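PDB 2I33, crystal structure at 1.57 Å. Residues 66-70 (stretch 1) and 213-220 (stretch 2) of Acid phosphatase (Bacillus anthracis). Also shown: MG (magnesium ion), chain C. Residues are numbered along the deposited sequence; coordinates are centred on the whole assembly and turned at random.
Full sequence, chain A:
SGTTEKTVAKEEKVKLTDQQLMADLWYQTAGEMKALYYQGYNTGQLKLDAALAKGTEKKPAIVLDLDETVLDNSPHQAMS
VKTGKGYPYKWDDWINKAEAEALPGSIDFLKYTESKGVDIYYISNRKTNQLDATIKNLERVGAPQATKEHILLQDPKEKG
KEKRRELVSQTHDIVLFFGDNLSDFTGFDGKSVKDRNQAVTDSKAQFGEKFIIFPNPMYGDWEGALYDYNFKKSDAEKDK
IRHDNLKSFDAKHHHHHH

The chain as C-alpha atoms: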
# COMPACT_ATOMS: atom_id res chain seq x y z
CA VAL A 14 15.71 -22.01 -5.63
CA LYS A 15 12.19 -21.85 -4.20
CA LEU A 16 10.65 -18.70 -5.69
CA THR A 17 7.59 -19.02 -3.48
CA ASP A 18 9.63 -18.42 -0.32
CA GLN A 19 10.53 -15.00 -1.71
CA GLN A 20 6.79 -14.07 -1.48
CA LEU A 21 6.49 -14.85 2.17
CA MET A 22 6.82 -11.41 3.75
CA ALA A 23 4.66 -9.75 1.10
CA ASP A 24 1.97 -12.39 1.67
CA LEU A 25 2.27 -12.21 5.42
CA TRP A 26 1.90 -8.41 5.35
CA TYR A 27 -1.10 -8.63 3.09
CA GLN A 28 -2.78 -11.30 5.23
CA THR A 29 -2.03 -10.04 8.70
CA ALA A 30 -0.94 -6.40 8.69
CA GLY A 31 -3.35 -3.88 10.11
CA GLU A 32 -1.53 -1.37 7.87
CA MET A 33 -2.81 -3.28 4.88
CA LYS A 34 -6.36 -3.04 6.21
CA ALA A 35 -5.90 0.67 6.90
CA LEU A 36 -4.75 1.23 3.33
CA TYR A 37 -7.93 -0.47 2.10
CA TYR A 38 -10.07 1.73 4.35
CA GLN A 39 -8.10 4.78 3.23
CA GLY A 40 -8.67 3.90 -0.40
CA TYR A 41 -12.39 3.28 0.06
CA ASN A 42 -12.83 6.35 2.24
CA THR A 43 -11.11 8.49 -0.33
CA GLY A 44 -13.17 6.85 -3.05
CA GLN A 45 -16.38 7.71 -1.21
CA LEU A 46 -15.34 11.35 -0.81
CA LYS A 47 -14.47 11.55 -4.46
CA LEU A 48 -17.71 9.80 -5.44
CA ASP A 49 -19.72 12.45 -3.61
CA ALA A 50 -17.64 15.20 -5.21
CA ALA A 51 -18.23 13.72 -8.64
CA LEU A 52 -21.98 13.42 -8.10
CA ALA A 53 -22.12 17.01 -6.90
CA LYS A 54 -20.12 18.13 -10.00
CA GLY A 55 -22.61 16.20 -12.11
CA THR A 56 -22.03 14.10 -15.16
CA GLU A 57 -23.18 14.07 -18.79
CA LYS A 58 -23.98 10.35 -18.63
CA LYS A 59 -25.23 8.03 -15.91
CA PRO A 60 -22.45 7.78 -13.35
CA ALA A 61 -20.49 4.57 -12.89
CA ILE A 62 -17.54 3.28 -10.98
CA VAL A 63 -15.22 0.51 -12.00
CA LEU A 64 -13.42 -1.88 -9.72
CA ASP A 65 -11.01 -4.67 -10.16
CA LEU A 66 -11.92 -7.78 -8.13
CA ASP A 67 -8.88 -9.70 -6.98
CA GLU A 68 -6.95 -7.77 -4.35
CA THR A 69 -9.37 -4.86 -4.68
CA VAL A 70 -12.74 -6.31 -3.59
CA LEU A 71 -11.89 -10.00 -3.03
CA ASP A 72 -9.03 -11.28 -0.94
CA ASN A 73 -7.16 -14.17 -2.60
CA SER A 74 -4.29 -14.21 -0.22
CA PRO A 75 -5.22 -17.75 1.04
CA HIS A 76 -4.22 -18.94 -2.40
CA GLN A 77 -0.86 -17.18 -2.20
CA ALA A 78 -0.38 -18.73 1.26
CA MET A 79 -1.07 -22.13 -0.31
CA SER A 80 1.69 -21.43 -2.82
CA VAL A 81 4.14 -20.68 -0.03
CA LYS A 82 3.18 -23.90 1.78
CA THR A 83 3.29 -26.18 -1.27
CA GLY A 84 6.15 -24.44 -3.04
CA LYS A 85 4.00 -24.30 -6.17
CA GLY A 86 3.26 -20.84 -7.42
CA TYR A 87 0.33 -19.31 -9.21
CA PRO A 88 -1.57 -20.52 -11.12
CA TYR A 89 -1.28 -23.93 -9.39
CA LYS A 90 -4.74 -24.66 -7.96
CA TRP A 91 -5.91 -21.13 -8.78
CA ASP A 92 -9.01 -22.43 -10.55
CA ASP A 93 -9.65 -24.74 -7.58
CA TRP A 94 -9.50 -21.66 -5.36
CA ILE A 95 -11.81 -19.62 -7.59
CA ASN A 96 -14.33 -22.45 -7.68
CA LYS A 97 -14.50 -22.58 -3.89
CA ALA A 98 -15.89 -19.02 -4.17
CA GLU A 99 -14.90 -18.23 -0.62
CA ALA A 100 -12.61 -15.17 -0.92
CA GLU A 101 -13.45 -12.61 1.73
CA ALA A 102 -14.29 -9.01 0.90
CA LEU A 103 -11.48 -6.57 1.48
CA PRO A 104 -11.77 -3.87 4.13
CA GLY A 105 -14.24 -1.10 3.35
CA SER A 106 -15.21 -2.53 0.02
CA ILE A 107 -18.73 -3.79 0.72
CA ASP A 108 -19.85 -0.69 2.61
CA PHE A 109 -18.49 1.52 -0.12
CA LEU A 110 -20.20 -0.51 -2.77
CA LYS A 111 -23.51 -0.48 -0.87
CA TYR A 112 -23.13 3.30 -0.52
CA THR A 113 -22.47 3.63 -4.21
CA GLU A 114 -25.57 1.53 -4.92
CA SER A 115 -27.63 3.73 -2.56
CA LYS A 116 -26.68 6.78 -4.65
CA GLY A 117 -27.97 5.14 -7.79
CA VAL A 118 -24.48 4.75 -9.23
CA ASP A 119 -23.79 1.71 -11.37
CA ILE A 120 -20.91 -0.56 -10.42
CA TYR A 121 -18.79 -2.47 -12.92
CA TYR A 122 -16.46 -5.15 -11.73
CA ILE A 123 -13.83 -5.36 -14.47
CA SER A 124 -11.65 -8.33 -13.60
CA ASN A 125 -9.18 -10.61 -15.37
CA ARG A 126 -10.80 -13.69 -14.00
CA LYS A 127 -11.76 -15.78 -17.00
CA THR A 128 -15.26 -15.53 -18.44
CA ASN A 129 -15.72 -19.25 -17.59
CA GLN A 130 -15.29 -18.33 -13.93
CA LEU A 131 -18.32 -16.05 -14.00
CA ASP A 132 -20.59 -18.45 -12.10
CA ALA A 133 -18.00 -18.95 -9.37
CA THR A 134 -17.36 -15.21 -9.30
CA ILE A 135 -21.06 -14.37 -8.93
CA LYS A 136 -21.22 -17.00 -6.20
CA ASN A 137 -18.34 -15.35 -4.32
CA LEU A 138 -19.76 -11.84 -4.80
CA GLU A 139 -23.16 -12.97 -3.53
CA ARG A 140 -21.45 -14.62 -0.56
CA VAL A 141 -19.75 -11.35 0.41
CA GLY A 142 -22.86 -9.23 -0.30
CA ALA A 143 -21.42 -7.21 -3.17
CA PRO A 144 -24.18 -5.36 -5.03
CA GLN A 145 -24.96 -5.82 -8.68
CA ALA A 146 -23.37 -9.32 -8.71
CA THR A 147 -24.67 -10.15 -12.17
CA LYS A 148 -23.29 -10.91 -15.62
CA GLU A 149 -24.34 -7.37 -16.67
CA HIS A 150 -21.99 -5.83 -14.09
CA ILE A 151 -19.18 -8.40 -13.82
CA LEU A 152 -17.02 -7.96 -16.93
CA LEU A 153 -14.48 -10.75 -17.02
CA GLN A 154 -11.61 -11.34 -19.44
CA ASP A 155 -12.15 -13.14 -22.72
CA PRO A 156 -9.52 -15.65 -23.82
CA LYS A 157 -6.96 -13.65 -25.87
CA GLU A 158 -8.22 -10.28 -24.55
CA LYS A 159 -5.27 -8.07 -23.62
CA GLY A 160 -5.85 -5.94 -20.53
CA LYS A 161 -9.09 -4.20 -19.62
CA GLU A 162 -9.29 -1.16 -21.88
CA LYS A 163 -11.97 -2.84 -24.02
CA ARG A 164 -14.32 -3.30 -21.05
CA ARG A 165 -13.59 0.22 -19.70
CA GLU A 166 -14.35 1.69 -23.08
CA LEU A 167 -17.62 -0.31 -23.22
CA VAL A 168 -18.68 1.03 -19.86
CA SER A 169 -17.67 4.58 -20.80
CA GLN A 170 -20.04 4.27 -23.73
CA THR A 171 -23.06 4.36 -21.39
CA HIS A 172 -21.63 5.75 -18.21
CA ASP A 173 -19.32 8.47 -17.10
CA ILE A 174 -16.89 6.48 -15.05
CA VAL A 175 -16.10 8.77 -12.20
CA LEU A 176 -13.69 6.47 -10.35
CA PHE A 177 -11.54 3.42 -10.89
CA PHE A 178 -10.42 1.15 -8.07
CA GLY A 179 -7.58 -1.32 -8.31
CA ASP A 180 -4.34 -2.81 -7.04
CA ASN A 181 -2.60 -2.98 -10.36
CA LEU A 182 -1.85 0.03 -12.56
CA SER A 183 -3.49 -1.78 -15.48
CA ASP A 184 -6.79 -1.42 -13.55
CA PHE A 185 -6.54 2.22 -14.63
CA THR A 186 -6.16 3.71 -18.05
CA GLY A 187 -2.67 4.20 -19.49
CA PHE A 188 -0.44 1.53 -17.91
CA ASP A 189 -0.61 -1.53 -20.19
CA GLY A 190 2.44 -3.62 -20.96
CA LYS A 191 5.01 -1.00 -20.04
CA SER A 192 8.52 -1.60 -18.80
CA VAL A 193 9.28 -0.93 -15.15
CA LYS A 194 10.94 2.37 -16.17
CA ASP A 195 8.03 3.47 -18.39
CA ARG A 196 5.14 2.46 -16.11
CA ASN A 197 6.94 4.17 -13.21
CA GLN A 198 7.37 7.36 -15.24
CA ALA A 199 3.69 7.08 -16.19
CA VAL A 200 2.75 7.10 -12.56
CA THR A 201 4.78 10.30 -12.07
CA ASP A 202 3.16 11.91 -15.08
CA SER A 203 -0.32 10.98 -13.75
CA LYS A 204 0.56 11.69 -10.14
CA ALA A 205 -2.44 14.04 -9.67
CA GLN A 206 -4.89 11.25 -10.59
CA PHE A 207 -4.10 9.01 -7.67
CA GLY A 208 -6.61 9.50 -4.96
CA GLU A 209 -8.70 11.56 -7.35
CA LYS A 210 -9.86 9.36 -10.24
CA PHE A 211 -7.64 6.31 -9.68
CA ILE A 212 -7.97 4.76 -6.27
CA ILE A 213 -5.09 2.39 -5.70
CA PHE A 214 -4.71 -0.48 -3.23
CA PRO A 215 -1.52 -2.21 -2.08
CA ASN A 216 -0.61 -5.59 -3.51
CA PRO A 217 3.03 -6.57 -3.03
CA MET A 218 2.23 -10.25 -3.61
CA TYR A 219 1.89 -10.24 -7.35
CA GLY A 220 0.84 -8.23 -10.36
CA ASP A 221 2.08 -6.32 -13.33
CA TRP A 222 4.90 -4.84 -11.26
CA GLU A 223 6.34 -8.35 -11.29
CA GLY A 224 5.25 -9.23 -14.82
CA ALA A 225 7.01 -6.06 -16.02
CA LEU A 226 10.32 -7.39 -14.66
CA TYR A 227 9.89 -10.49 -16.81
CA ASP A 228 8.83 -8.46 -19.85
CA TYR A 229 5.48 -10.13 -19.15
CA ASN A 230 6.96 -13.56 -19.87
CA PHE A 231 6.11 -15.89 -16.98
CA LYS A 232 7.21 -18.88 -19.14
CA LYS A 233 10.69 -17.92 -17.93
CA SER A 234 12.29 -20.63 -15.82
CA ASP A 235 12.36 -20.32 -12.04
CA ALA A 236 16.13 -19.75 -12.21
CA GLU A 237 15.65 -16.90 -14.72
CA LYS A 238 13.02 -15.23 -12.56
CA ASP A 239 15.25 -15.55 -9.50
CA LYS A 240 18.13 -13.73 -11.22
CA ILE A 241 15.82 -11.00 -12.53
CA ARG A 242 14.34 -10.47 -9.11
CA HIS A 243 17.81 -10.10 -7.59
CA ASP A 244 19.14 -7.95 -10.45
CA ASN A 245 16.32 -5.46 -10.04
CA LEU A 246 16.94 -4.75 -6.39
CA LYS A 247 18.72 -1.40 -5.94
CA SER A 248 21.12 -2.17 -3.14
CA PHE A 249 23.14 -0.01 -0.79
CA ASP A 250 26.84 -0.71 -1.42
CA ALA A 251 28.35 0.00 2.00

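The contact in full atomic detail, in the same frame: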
# COMPACT_ATOMS: atom_id res chain seq x y z
N LEU A 66 -11.43 -6.88 -9.16
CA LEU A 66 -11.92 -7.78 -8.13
C LEU A 66 -10.81 -8.26 -7.24
O LEU A 66 -10.80 -7.95 -6.07
CB LEU A 66 -12.69 -8.97 -8.68
CG LEU A 66 -14.10 -8.61 -9.20
CD1 LEU A 66 -14.75 -9.78 -9.83
CD2 LEU A 66 -14.98 -8.11 -8.05
N ASP A 67 -9.88 -9.00 -7.80
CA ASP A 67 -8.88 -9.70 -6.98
C ASP A 67 -7.91 -8.67 -6.41
O ASP A 67 -7.25 -7.91 -7.12
CB ASP A 67 -8.17 -10.79 -7.78
CG ASP A 67 -9.14 -11.86 -8.27
OD1 ASP A 67 -9.95 -12.32 -7.45
OD2 ASP A 67 -9.13 -12.19 -9.49
N GLU A 68 -7.80 -8.70 -5.10
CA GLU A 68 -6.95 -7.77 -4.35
C GLU A 68 -7.45 -6.31 -4.40
O GLU A 68 -6.72 -5.38 -4.03
CB GLU A 68 -5.50 -7.91 -4.73
CG GLU A 68 -4.81 -9.12 -4.07
CD GLU A 68 -5.57 -10.43 -4.14
OE1 GLU A 68 -5.53 -11.09 -5.20
OE2 GLU A 68 -6.16 -10.79 -3.10
N THR A 69 -8.71 -6.14 -4.78
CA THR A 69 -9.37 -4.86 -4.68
C THR A 69 -10.65 -5.00 -3.89
O THR A 69 -10.85 -4.28 -2.91
CB THR A 69 -9.64 -4.30 -6.09
OG1 THR A 69 -8.39 -4.08 -6.75
CG2 THR A 69 -10.40 -3.04 -5.98
N VAL A 70 -11.50 -5.96 -4.28
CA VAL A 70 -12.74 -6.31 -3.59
C VAL A 70 -12.59 -7.66 -2.88
O VAL A 70 -13.00 -7.81 -1.75
CB VAL A 70 -13.95 -6.36 -4.53
CG1 VAL A 70 -15.18 -6.79 -3.80
CG2 VAL A 70 -14.15 -4.98 -5.20
N ILE A 213 -6.00 3.53 -5.69
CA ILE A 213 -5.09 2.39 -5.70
C ILE A 213 -5.00 1.73 -4.34
O ILE A 213 -5.09 2.40 -3.32
CB ILE A 213 -3.69 2.80 -6.22
CG1 ILE A 213 -2.78 1.58 -6.36
CG2 ILE A 213 -3.11 3.94 -5.41
CD1 ILE A 213 -1.79 1.72 -7.40
N PHE A 214 -4.86 0.39 -4.38
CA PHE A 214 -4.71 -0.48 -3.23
C PHE A 214 -3.39 -1.24 -3.29
O PHE A 214 -2.86 -1.53 -4.35
CB PHE A 214 -5.87 -1.45 -3.16
CG PHE A 214 -7.18 -0.74 -2.97
CD1 PHE A 214 -7.53 -0.29 -1.73
CD2 PHE A 214 -8.02 -0.51 -4.01
CE1 PHE A 214 -8.71 0.42 -1.51
CE2 PHE A 214 -9.21 0.17 -3.81
CZ PHE A 214 -9.54 0.64 -2.55
N PRO A 215 -2.86 -1.56 -2.11
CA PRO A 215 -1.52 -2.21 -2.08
C PRO A 215 -1.52 -3.71 -2.28
O PRO A 215 -2.14 -4.45 -1.51
CB PRO A 215 -1.04 -1.88 -0.66
CG PRO A 215 -2.35 -1.93 0.14
CD PRO A 215 -3.33 -1.22 -0.76
N ASN A 216 -0.77 -4.17 -3.25
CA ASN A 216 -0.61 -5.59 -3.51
C ASN A 216 0.85 -5.92 -3.86
O ASN A 216 1.25 -5.95 -5.02
CB ASN A 216 -1.51 -6.05 -4.65
CG ASN A 216 -1.34 -7.52 -4.94
OD1 ASN A 216 -0.56 -8.21 -4.23
ND2 ASN A 216 -2.05 -8.02 -5.95
N PRO A 217 1.64 -6.18 -2.82
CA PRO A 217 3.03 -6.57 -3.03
C PRO A 217 3.22 -8.05 -3.32
O PRO A 217 4.38 -8.49 -3.35
CB PRO A 217 3.68 -6.23 -1.69
CG PRO A 217 2.59 -6.48 -0.73
CD PRO A 217 1.31 -6.06 -1.39
N MET A 218 2.13 -8.80 -3.44
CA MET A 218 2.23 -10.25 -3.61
C MET A 218 2.51 -10.64 -5.05
O MET A 218 3.21 -11.63 -5.33
CB MET A 218 0.93 -10.92 -3.17
CG MET A 218 0.57 -10.69 -1.69
SD MET A 218 -0.90 -11.59 -1.27
CE MET A 218 -2.12 -10.56 -2.11
N TYR A 219 1.90 -9.90 -5.95
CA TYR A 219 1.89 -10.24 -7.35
C TYR A 219 1.30 -9.08 -8.16
O TYR A 219 0.72 -8.15 -7.60
CB TYR A 219 1.08 -11.52 -7.59
CG TYR A 219 -0.40 -11.27 -7.49
CD1 TYR A 219 -1.10 -11.54 -6.34
CD2 TYR A 219 -1.10 -10.73 -8.56
CE1 TYR A 219 -2.45 -11.34 -6.26
CE2 TYR A 219 -2.47 -10.47 -8.47
CZ TYR A 219 -3.14 -10.76 -7.31
OH TYR A 219 -4.49 -10.50 -7.25
N GLY A 220 1.43 -9.19 -9.47
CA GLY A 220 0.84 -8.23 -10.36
C GLY A 220 1.73 -7.87 -11.50
O GLY A 220 2.77 -8.52 -11.76
MG MG C . -6.35 -7.12 -8.90
O HOH W 1 -4.78 -8.05 -8.65
O HOH W 2 -5.70 -6.09 -10.63
O HOH W 3 -7.05 -8.70 -10.25

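The most unusual feature of this contact is a very short hydrogen bond: Tyr 219 OH donates to Glu 68 OE1 across 2.4 Å. A phenol hydroxyl and a carboxylate oxygen pair well, because a polar hydrogen meets an acceptor that normally carries negative charge. The oxygen lies at the edge of the tyrosine ring, near its plane, where the hydroxyl hydrogen can reach it. This is the one hydrogen bond between the two stretches.

The same hydroxyl links the contact to the magnesium ion. Water 1 donates to Tyr 219 OH at 2.8 Å, and its oxygen lies 1.8 Å from MG. Asp 67 O binds MG at 2.1 Å. Waters 2 and 3 and two atoms from elsewhere in the structure complete the coordination of the ion. Asp 67 also touches the tyrosine, with its CB 3.7 Å from Tyr 219 OH.

The backbones do not pair as strands. The CA atoms of Glu 68 and Asn 216 are 6.8 Å apart, and those of Thr 69 and Phe 214 are 6.6 Å apart. Stretch 1 turns back on itself: Leu 66 O accepts from Thr 69 N at 3.1 Å and from Val 70 N at 2.8 Å.

Glu 68 points toward stretch 2 and is the residue most covered by it. Its aliphatic part packs closely, with Glu 68 CG 3.6 Å from Met 218 CE and 3.5 Å from Asn 216 ND2. Thr 69 adds a nonpolar contact, its CG2 lying 4.0 Å from Phe 214 CD2 and oblique to the ring.

Asn 216 also braces its own loop. Asn 216 OD1 accepts from Met 218 N at 2.9 Å and, weakly, from Tyr 219 N at 3.4 Å. These bonds tie the asparagine side chain to the backbone that carries both Met 218 and Tyr 219 to Glu 68.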